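Local coordinates for phosphoribosylamine--glycine ligase (Thermotoga maritima, PDB 1VKZ), which catalyses the ATP-dependent ligation of glycine to 5-phosphoribosylamine, giving N(1)-(5-phosphoribosyl)glycinamide in de novo purine biosynthesis, at residues Phe94-Val100 / Tyr264-Phe269; Ala101-Lys107 / Glu285-Arg289. All coordinates share one frame; numbering follows the deposited sequence.

Contact 1 of 2, residues Phe94-Val100 / Tyr264-Phe269; sequences FGPVKEV and YAYRGF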
ATOM      1  N   PHE A  94      -1.757  -0.681 -16.201  1.00 38.62           N
ATOM      2  CA  PHE A  94      -1.965   0.637 -15.675  1.00 38.77           C
ATOM      3  C   PHE A  94      -1.049   0.814 -14.453  1.00 36.77           C
ATOM      4  O   PHE A  94      -1.469   0.764 -13.323  1.00 37.49           O
ATOM      5  CB  PHE A  94      -3.453   0.891 -15.357  1.00 39.42           C
ATOM      6  CG  PHE A  94      -3.736   2.314 -14.898  1.00 40.93           C
ATOM      7  CD1 PHE A  94      -3.298   3.395 -15.658  1.00 44.58           C
ATOM      8  CD2 PHE A  94      -4.361   2.565 -13.691  1.00 42.00           C
ATOM      9  CE1 PHE A  94      -3.523   4.689 -15.230  1.00 44.88           C
ATOM     10  CE2 PHE A  94      -4.613   3.852 -13.271  1.00 43.70           C
ATOM     11  CZ  PHE A  94      -4.189   4.917 -14.039  1.00 38.48           C
ATOM     12  N   GLY A  95       0.224   1.000 -14.732  1.00 37.60           N
ATOM     13  CA  GLY A  95       1.188   1.175 -13.734  1.00 38.34           C
ATOM     14  C   GLY A  95       2.467   1.493 -14.409  1.00 38.65           C
ATOM     15  O   GLY A  95       2.611   1.218 -15.562  1.00 38.71           O
ATOM     16  N   PRO A  96       3.408   2.094 -13.690  1.00 44.50           N
ATOM     17  CA  PRO A  96       4.571   2.672 -14.329  1.00 45.81           C
ATOM     18  C   PRO A  96       5.578   1.633 -14.808  1.00 45.41           C
ATOM     19  O   PRO A  96       5.630   0.531 -14.251  1.00 47.42           O
ATOM     20  CB  PRO A  96       5.155   3.528 -13.213  1.00 44.05           C
ATOM     21  CG  PRO A  96       4.778   2.855 -12.008  1.00 42.81           C
ATOM     22  CD  PRO A  96       3.439   2.285 -12.227  1.00 39.98           C
ATOM     23  N   VAL A  97       6.378   1.993 -15.809  1.00 41.98           N
ATOM     24  CA  VAL A  97       7.513   1.152 -16.238  1.00 41.10           C
ATOM     25  C   VAL A  97       8.556   0.963 -15.150  1.00 39.56           C
ATOM     26  O   VAL A  97       8.585   1.720 -14.202  1.00 43.11           O
ATOM     27  CB  VAL A  97       8.222   1.716 -17.509  1.00 40.22           C
ATOM     28  CG1 VAL A  97       7.247   1.805 -18.682  1.00 43.79           C
ATOM     29  CG2 VAL A  97       8.870   3.059 -17.264  1.00 43.19           C
ATOM     30  N   LYS A  98       9.412  -0.049 -15.302  1.00 43.52           N
ATOM     31  CA  LYS A  98      10.466  -0.395 -14.331  1.00 45.46           C
ATOM     32  C   LYS A  98      11.280   0.812 -13.865  1.00 46.84           C
ATOM     33  O   LYS A  98      11.582   0.960 -12.650  1.00 48.82           O
ATOM     34  CB  LYS A  98      11.483  -1.347 -14.936  1.00 42.89           C
ATOM     35  CG  LYS A  98      11.062  -2.781 -15.090  1.00 54.21           C
ATOM     36  CD  LYS A  98      12.304  -3.760 -15.208  1.00 50.03           C
ATOM     37  CE  LYS A  98      13.331  -3.381 -16.319  1.00 56.29           C
ATOM     38  NZ  LYS A  98      12.970  -3.822 -17.729  1.00 53.96           N
ATOM     39  N   GLU A  99      11.671   1.643 -14.830  1.00 43.92           N
ATOM     40  CA  GLU A  99      12.521   2.785 -14.547  1.00 44.88           C
ATOM     41  C   GLU A  99      11.863   3.747 -13.578  1.00 44.61           C
ATOM     42  O   GLU A  99      12.525   4.353 -12.780  1.00 46.34           O
ATOM     43  CB  GLU A  99      12.903   3.513 -15.842  1.00 45.53           C
ATOM     44  CG  GLU A  99      13.825   2.703 -16.757  1.00 51.49           C
ATOM     45  CD  GLU A  99      13.107   1.856 -17.838  1.00 57.20           C
ATOM     46  OE1 GLU A  99      11.897   1.502 -17.719  1.00 47.76           O
ATOM     47  OE2 GLU A  99      13.784   1.541 -18.840  1.00 56.40           O
ATOM     48  N   VAL A 100      10.552   3.892 -13.666  1.00 46.12           N
ATOM     49  CA  VAL A 100       9.828   4.857 -12.844  1.00 43.39           C
ATOM     50  C   VAL A 100       9.591   4.235 -11.486  1.00 42.06           C
ATOM     51  O   VAL A 100       9.667   4.932 -10.467  1.00 38.86           O
ATOM     52  CB  VAL A 100       8.475   5.260 -13.449  1.00 40.84           C
ATOM     53  CG1 VAL A 100       7.767   6.197 -12.542  1.00 47.54           C
ATOM     54  CG2 VAL A 100       8.658   5.907 -14.784  1.00 45.83           C
ATOM     55  N   TYR A 264      10.315   9.852 -18.913  1.00 45.32           N
ATOM     56  CA  TYR A 264       9.301   8.825 -18.731  1.00 44.71           C
ATOM     57  C   TYR A 264       7.992   9.481 -18.393  1.00 44.14           C
ATOM     58  O   TYR A 264       7.978  10.674 -18.098  1.00 46.08           O
ATOM     59  CB  TYR A 264       9.766   7.899 -17.607  1.00 46.22           C
ATOM     60  CG  TYR A 264      11.096   7.292 -17.975  1.00 48.17           C
ATOM     61  CD1 TYR A 264      11.157   6.269 -18.892  1.00 49.46           C
ATOM     62  CD2 TYR A 264      12.285   7.776 -17.449  1.00 53.13           C
ATOM     63  CE1 TYR A 264      12.358   5.715 -19.272  1.00 59.82           C
ATOM     64  CE2 TYR A 264      13.505   7.216 -17.816  1.00 59.85           C
ATOM     65  CZ  TYR A 264      13.529   6.181 -18.736  1.00 54.73           C
ATOM     66  OH  TYR A 264      14.707   5.592 -19.158  1.00 55.17           O
ATOM     67  N   ALA A 265       6.902   8.719 -18.450  1.00 43.52           N
ATOM     68  CA  ALA A 265       5.579   9.213 -18.072  1.00 44.89           C
ATOM     69  C   ALA A 265       4.978   8.266 -17.074  1.00 46.38           C
ATOM     70  O   ALA A 265       4.932   7.081 -17.300  1.00 48.85           O
ATOM     71  CB  ALA A 265       4.663   9.330 -19.279  1.00 48.08           C
ATOM     72  N   TYR A 266       4.506   8.802 -15.959  1.00 50.39           N
ATOM     73  CA  TYR A 266       3.939   7.992 -14.891  1.00 49.53           C
ATOM     74  C   TYR A 266       2.494   7.743 -15.205  1.00 49.38           C
ATOM     75  O   TYR A 266       1.738   8.677 -15.424  1.00 48.04           O
ATOM     76  CB  TYR A 266       4.038   8.699 -13.564  1.00 45.40           C
ATOM     77  CG  TYR A 266       3.798   7.803 -12.406  1.00 46.86           C
ATOM     78  CD1 TYR A 266       2.518   7.334 -12.091  1.00 52.33           C
ATOM     79  CD2 TYR A 266       4.832   7.451 -11.567  1.00 51.76           C
ATOM     80  CE1 TYR A 266       2.304   6.509 -10.974  1.00 42.40           C
ATOM     81  CE2 TYR A 266       4.620   6.635 -10.475  1.00 49.86           C
ATOM     82  CZ  TYR A 266       3.362   6.173 -10.199  1.00 41.82           C
ATOM     83  OH  TYR A 266       3.210   5.369  -9.123  1.00 48.07           O
ATOM     84  N   ARG A 267       2.138   6.462 -15.230  1.00 49.67           N
ATOM     85  CA  ARG A 267       0.778   6.017 -15.450  1.00 48.85           C
ATOM     86  C   ARG A 267       0.492   5.087 -14.312  1.00 46.62           C
ATOM     87  O   ARG A 267       1.290   4.196 -14.048  1.00 44.93           O
ATOM     88  CB  ARG A 267       0.699   5.229 -16.759  1.00 48.92           C
ATOM     89  CG  ARG A 267       1.428   5.875 -17.949  1.00 51.02           C
ATOM     90  CD  ARG A 267       0.829   5.517 -19.300  1.00 49.49           C
ATOM     91  NE  ARG A 267      -0.529   6.057 -19.353  1.00 54.10           N
ATOM     92  CZ  ARG A 267      -1.649   5.358 -19.440  1.00 46.27           C
ATOM     93  NH1 ARG A 267      -1.663   4.034 -19.541  1.00 48.82           N
ATOM     94  NH2 ARG A 267      -2.787   6.007 -19.445  1.00 55.07           N
ATOM     95  N   GLY A 268      -0.637   5.273 -13.642  1.00 44.16           N
ATOM     96  CA  GLY A 268      -1.040   4.347 -12.591  1.00 42.45           C
ATOM     97  C   GLY A 268      -1.402   5.007 -11.291  1.00 40.50           C
ATOM     98  O   GLY A 268      -2.052   6.022 -11.269  1.00 40.97           O
ATOM     99  N   PHE A 269      -0.987   4.403 -10.195  1.00 40.83           N
ATOM    100  CA  PHE A 269      -1.291   4.909  -8.878  1.00 41.00           C
ATOM    101  C   PHE A 269       0.024   5.310  -8.250  1.00 41.60           C
ATOM    102  O   PHE A 269       1.022   4.582  -8.363  1.00 42.14           O
ATOM    103  CB  PHE A 269      -1.952   3.820  -8.010  1.00 38.98           C
ATOM    104  CG  PHE A 269      -3.142   3.206  -8.630  1.00 38.34           C
ATOM    105  CD1 PHE A 269      -4.348   3.825  -8.563  1.00 36.45           C
ATOM    106  CD2 PHE A 269      -3.046   2.027  -9.321  1.00 26.71           C
ATOM    107  CE1 PHE A 269      -5.420   3.280  -9.125  1.00 29.29           C
ATOM    108  CE2 PHE A 269      -4.113   1.497  -9.902  1.00 34.38           C
ATOM    109  CZ  PHE A 269      -5.313   2.119  -9.804  1.00 39.99           C
TER
HETATM  110  O   HOH W   1       5.367   4.691 -16.415  1.00 32.61           O
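Phe94 and Gly268 meet in a buried aromatic and CH-pi contact where the segment leading into helix 98-105 runs beside the loop before strand 269-277 of the ATP-grasp fold. No direct hydrogen bond joins 94-100 to 264-269; aromatic rings packed on aliphatic groups make up much of the contact. The Phe94 ring lies over the glycine, whose CA sits 3.5 Å from the ring centroid, almost on the normal. A CB on Gly268 would collide with Gly95 CA, and its backbone angles also call for glycine. With CG anti to the backbone N (chi1 -175°), Phe94 also turns an edge to the face of Phe269, a T-shaped stack with the planes at 77° and Phe94 CE2 3.9 Å from Phe269 CZ. Replacing this ring with an alanine is likely to leave Gly268 CA without its aromatic cover and open a gap beside the Phe269 face. The Arg267 guanidinium presents a face to Phe94 CD1, while its NH2 bonds Tyr314 O. Further along, Pro96 CB lies over a face of the Tyr266 ring, displaced toward its rim, and Glu99 CB likewise over Tyr264. Val100 splits its branches between these tyrosines, CG2 reaching Tyr264 CB at 3.6 Å and CG1 turning to Tyr266. The polar link is indirect: a single water accepts from Val97 N at 2.9 Å and donates to Ala265 O at 2.6 Å.

Contact 2 of 2, residues Ala101-Lys107 / Glu285-Arg289; sequences ARLEGSK and EYNVR
Glu104 reaches from helix 98-105 across the end of strand 280-287, an edge strand of an ATP-grasp sheet, and its side chain shows how one carboxylate can serve both backbone and charge. Its CB and CG pass beside the carbonyl of Tyr286, with Glu104 CG 3.4 Å from Tyr286 O. The first torsion swings CG away from the backbone N, and the chain runs straight on from there, carrying CD past Asn287 CA. At the tip the two oxygens part company. Glu104 OE1 receives the N-H of Val288 on its anti lone pair, at 2.9 Å from Val288 N and nearly straight (162°). Glu104 OE2 faces Arg289 NH2 in a long salt bridge of 3.6 Å, the carboxylate and guanidinium planes being steeply inclined to each other.

Beside this side chain, Leu103 CD2 packs at 4.0 Å against Tyr286 CD2, and Ala101 against Val288. The tyrosine hydroxyl is bound by Thr255. Lys107, at the start of helix 107-116, turns its chain at the last torsion (chi4 -75°), and Lys107 NZ donates to Glu285 OE1 in a salt bridge of 2.6 Å, met from above the carboxylate plane. A water beside Lys107 NZ lies between the carbonyls of Glu104 and Tyr286. Glu285 and Asn287 are predicted to bind the magnesium or manganese cofactor. The chemistry is consistent with Glu104 holding the backbone just beyond them, while Lys107 holds one oxygen of Glu285, at least in the conformation modelled here.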
ATOM      1  N   ALA A 101       9.329   2.924 -11.499  1.00 41.43           N
ATOM      2  CA  ALA A 101       9.098   2.148 -10.279  1.00 41.80           C
ATOM      3  C   ALA A 101      10.342   2.001  -9.380  1.00 42.20           C
ATOM      4  O   ALA A 101      10.197   1.571  -8.234  1.00 41.68           O
ATOM      5  CB  ALA A 101       8.519   0.770 -10.625  1.00 39.98           C
ATOM      6  N   ARG A 102      11.532   2.349  -9.889  1.00 42.35           N
ATOM      7  CA  ARG A 102      12.729   2.571  -9.035  1.00 44.88           C
ATOM      8  C   ARG A 102      12.475   3.577  -7.919  1.00 44.67           C
ATOM      9  O   ARG A 102      13.191   3.614  -6.918  1.00 47.92           O
ATOM     10  CB  ARG A 102      13.881   3.163  -9.819  1.00 43.88           C
ATOM     11  CG  ARG A 102      14.421   2.380 -10.895  1.00 46.08           C
ATOM     12  CD  ARG A 102      15.679   3.029 -11.433  1.00 58.04           C
ATOM     13  NE  ARG A 102      16.833   2.732 -10.573  1.00 63.07           N
ATOM     14  CZ  ARG A 102      17.979   3.405 -10.557  1.00 62.69           C
ATOM     15  NH1 ARG A 102      18.162   4.457 -11.349  1.00 62.66           N
ATOM     16  NH2 ARG A 102      18.946   3.021  -9.727  1.00 59.34           N
ATOM     17  N   LEU A 103      11.491   4.438  -8.113  1.00 44.93           N
ATOM     18  CA  LEU A 103      11.084   5.341  -7.083  1.00 43.78           C
ATOM     19  C   LEU A 103      10.679   4.571  -5.836  1.00 44.57           C
ATOM     20  O   LEU A 103      10.943   5.063  -4.731  1.00 47.09           O
ATOM     21  CB  LEU A 103       9.926   6.202  -7.564  1.00 43.14           C
ATOM     22  CG  LEU A 103      10.238   7.295  -8.554  1.00 43.17           C
ATOM     23  CD1 LEU A 103       8.956   8.050  -8.823  1.00 51.52           C
ATOM     24  CD2 LEU A 103      11.282   8.259  -8.049  1.00 50.78           C
ATOM     25  N   GLU A 104      10.020   3.405  -6.006  1.00 43.09           N
ATOM     26  CA  GLU A 104       9.708   2.522  -4.883  1.00 43.94           C
ATOM     27  C   GLU A 104      10.818   1.507  -4.680  1.00 44.23           C
ATOM     28  O   GLU A 104      11.155   1.192  -3.554  1.00 46.49           O
ATOM     29  CB  GLU A 104       8.357   1.789  -5.016  1.00 43.93           C
ATOM     30  CG  GLU A 104       8.009   0.960  -3.747  1.00 45.14           C
ATOM     31  CD  GLU A 104       6.697   0.122  -3.779  1.00 49.03           C
ATOM     32  OE1 GLU A 104       5.661   0.474  -4.403  1.00 44.23           O
ATOM     33  OE2 GLU A 104       6.693  -0.927  -3.102  1.00 63.71           O
ATOM     34  N   GLY A 105      11.390   1.007  -5.766  1.00 45.18           N
ATOM     35  CA  GLY A 105      12.317  -0.133  -5.718  1.00 44.25           C
ATOM     36  C   GLY A 105      13.713   0.117  -5.161  1.00 40.00           C
ATOM     37  O   GLY A 105      14.354  -0.805  -4.674  1.00 41.26           O
ATOM     38  N   SER A 106      14.180   1.342  -5.308  1.00 39.26           N
ATOM     39  CA  SER A 106      15.451   1.802  -4.830  1.00 40.02           C
ATOM     40  C   SER A 106      15.229   3.051  -3.991  1.00 40.92           C
ATOM     41  O   SER A 106      15.042   4.149  -4.537  1.00 41.45           O
ATOM     42  CB  SER A 106      16.355   2.162  -5.993  1.00 39.96           C
ATOM     43  OG  SER A 106      17.599   2.675  -5.532  1.00 42.63           O
ATOM     44  N   LYS A 107      15.257   2.881  -2.669  1.00 40.73           N
ATOM     45  CA  LYS A 107      15.105   3.988  -1.774  1.00 41.03           C
ATOM     46  C   LYS A 107      16.248   4.998  -1.924  1.00 39.48           C
ATOM     47  O   LYS A 107      16.051   6.167  -1.687  1.00 38.44           O
ATOM     48  CB  LYS A 107      14.964   3.480  -0.351  1.00 43.65           C
ATOM     49  CG  LYS A 107      13.598   2.923  -0.061  1.00 45.31           C
ATOM     50  CD  LYS A 107      13.401   2.586   1.428  1.00 47.48           C
ATOM     51  CE  LYS A 107      12.008   1.978   1.703  1.00 50.32           C
ATOM     52  NZ  LYS A 107      10.972   3.053   1.648  1.00 64.00           N
ATOM     53  N   GLU A 285       8.732   8.106   1.621  1.00 45.70           N
ATOM     54  CA  GLU A 285       8.909   7.092   0.607  1.00 44.83           C
ATOM     55  C   GLU A 285       7.819   7.196  -0.422  1.00 41.92           C
ATOM     56  O   GLU A 285       6.763   7.755  -0.190  1.00 46.19           O
ATOM     57  CB  GLU A 285       8.927   5.676   1.193  1.00 44.30           C
ATOM     58  CG  GLU A 285       7.582   5.197   1.656  1.00 51.51           C
ATOM     59  CD  GLU A 285       7.629   3.878   2.397  1.00 52.86           C
ATOM     60  OE1 GLU A 285       8.727   3.417   2.835  1.00 66.48           O
ATOM     61  OE2 GLU A 285       6.529   3.307   2.541  1.00 70.68           O
ATOM     62  N   TYR A 286       8.118   6.645  -1.580  1.00 42.65           N
ATOM     63  CA  TYR A 286       7.205   6.509  -2.708  1.00 39.89           C
ATOM     64  C   TYR A 286       6.805   5.031  -2.800  1.00 39.06           C
ATOM     65  O   TYR A 286       7.636   4.144  -2.655  1.00 38.15           O
ATOM     66  CB  TYR A 286       7.945   6.878  -3.988  1.00 37.96           C
ATOM     67  CG  TYR A 286       8.219   8.343  -4.233  1.00 39.07           C
ATOM     68  CD1 TYR A 286       7.196   9.276  -4.225  1.00 38.78           C
ATOM     69  CD2 TYR A 286       9.499   8.783  -4.525  1.00 35.92           C
ATOM     70  CE1 TYR A 286       7.465  10.616  -4.452  1.00 40.09           C
ATOM     71  CE2 TYR A 286       9.764  10.099  -4.772  1.00 35.75           C
ATOM     72  CZ  TYR A 286       8.750  11.005  -4.728  1.00 29.98           C
ATOM     73  OH  TYR A 286       9.012  12.307  -5.005  1.00 41.07           O
ATOM     74  N   ASN A 287       5.522   4.777  -3.006  1.00 41.44           N
ATOM     75  CA  ASN A 287       5.072   3.481  -3.482  1.00 43.44           C
ATOM     76  C   ASN A 287       4.324   3.707  -4.780  1.00 41.87           C
ATOM     77  O   ASN A 287       3.746   4.754  -5.001  1.00 40.17           O
ATOM     78  CB  ASN A 287       4.213   2.779  -2.423  1.00 44.93           C
ATOM     79  CG  ASN A 287       5.010   2.421  -1.160  1.00 49.72           C
ATOM     80  OD1 ASN A 287       6.240   2.672  -1.066  1.00 56.97           O
ATOM     81  ND2 ASN A 287       4.323   1.814  -0.185  1.00 44.23           N
ATOM     82  N   VAL A 288       4.404   2.740  -5.669  1.00 44.40           N
ATOM     83  CA  VAL A 288       3.834   2.891  -7.025  1.00 46.00           C
ATOM     84  C   VAL A 288       2.594   2.057  -7.177  1.00 48.07           C
ATOM     85  O   VAL A 288       2.329   1.526  -8.235  1.00 54.84           O
ATOM     86  CB  VAL A 288       4.843   2.525  -8.128  1.00 44.75           C
ATOM     87  CG1 VAL A 288       5.992   3.558  -8.133  1.00 45.27           C
ATOM     88  CG2 VAL A 288       5.350   1.117  -7.949  1.00 38.33           C
ATOM     89  N   ARG A 289       1.848   1.936  -6.102  1.00 47.80           N
ATOM     90  CA  ARG A 289       0.562   1.323  -6.128  1.00 51.08           C
ATOM     91  C   ARG A 289      -0.156   1.757  -4.849  1.00 49.84           C
ATOM     92  O   ARG A 289       0.437   2.401  -3.995  1.00 49.60           O
ATOM     93  CB  ARG A 289       0.701  -0.188  -6.219  1.00 52.72           C
ATOM     94  CG  ARG A 289       1.801  -0.779  -5.352  1.00 59.84           C
ATOM     95  CD  ARG A 289       1.596  -0.595  -3.862  1.00 67.61           C
ATOM     96  NE  ARG A 289       2.698  -1.135  -3.065  1.00 76.83           N
ATOM     97  CZ  ARG A 289       2.723  -1.167  -1.729  1.00 75.52           C
ATOM     98  NH1 ARG A 289       1.701  -0.700  -1.014  1.00 79.30           N
ATOM     99  NH2 ARG A 289       3.776  -1.678  -1.105  1.00 70.44           N
TER
HETATM  100  O   HOH W   2      10.872   5.178  -2.124  1.00 39.83           O
HETATM  101  O   HOH W   3       9.828   2.370  -1.025  1.00 39.02           O

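Overall arrangement
From the N terminus, the chain first builds the parallel Rossmann-like sheet, then supplies 94-100 and, without a break, 101-107. About 160 residues later, after the bulk of the ATP-grasp fold and helix 242-261, it returns at 264-269 and closes contact 1. Strands 269-277 and 280-287 follow as a neighbouring antiparallel pair, and 285-289 closes contact 2. The two loops cross, since the second begins inside the first and ends beyond it. Helix 98-105 is shared by both; it and the segment before it are tied to the start of the first strand and the end of the second, side by side at the same end of the pair. The contacts also touch, Pro96 and Tyr266 packing on Val288.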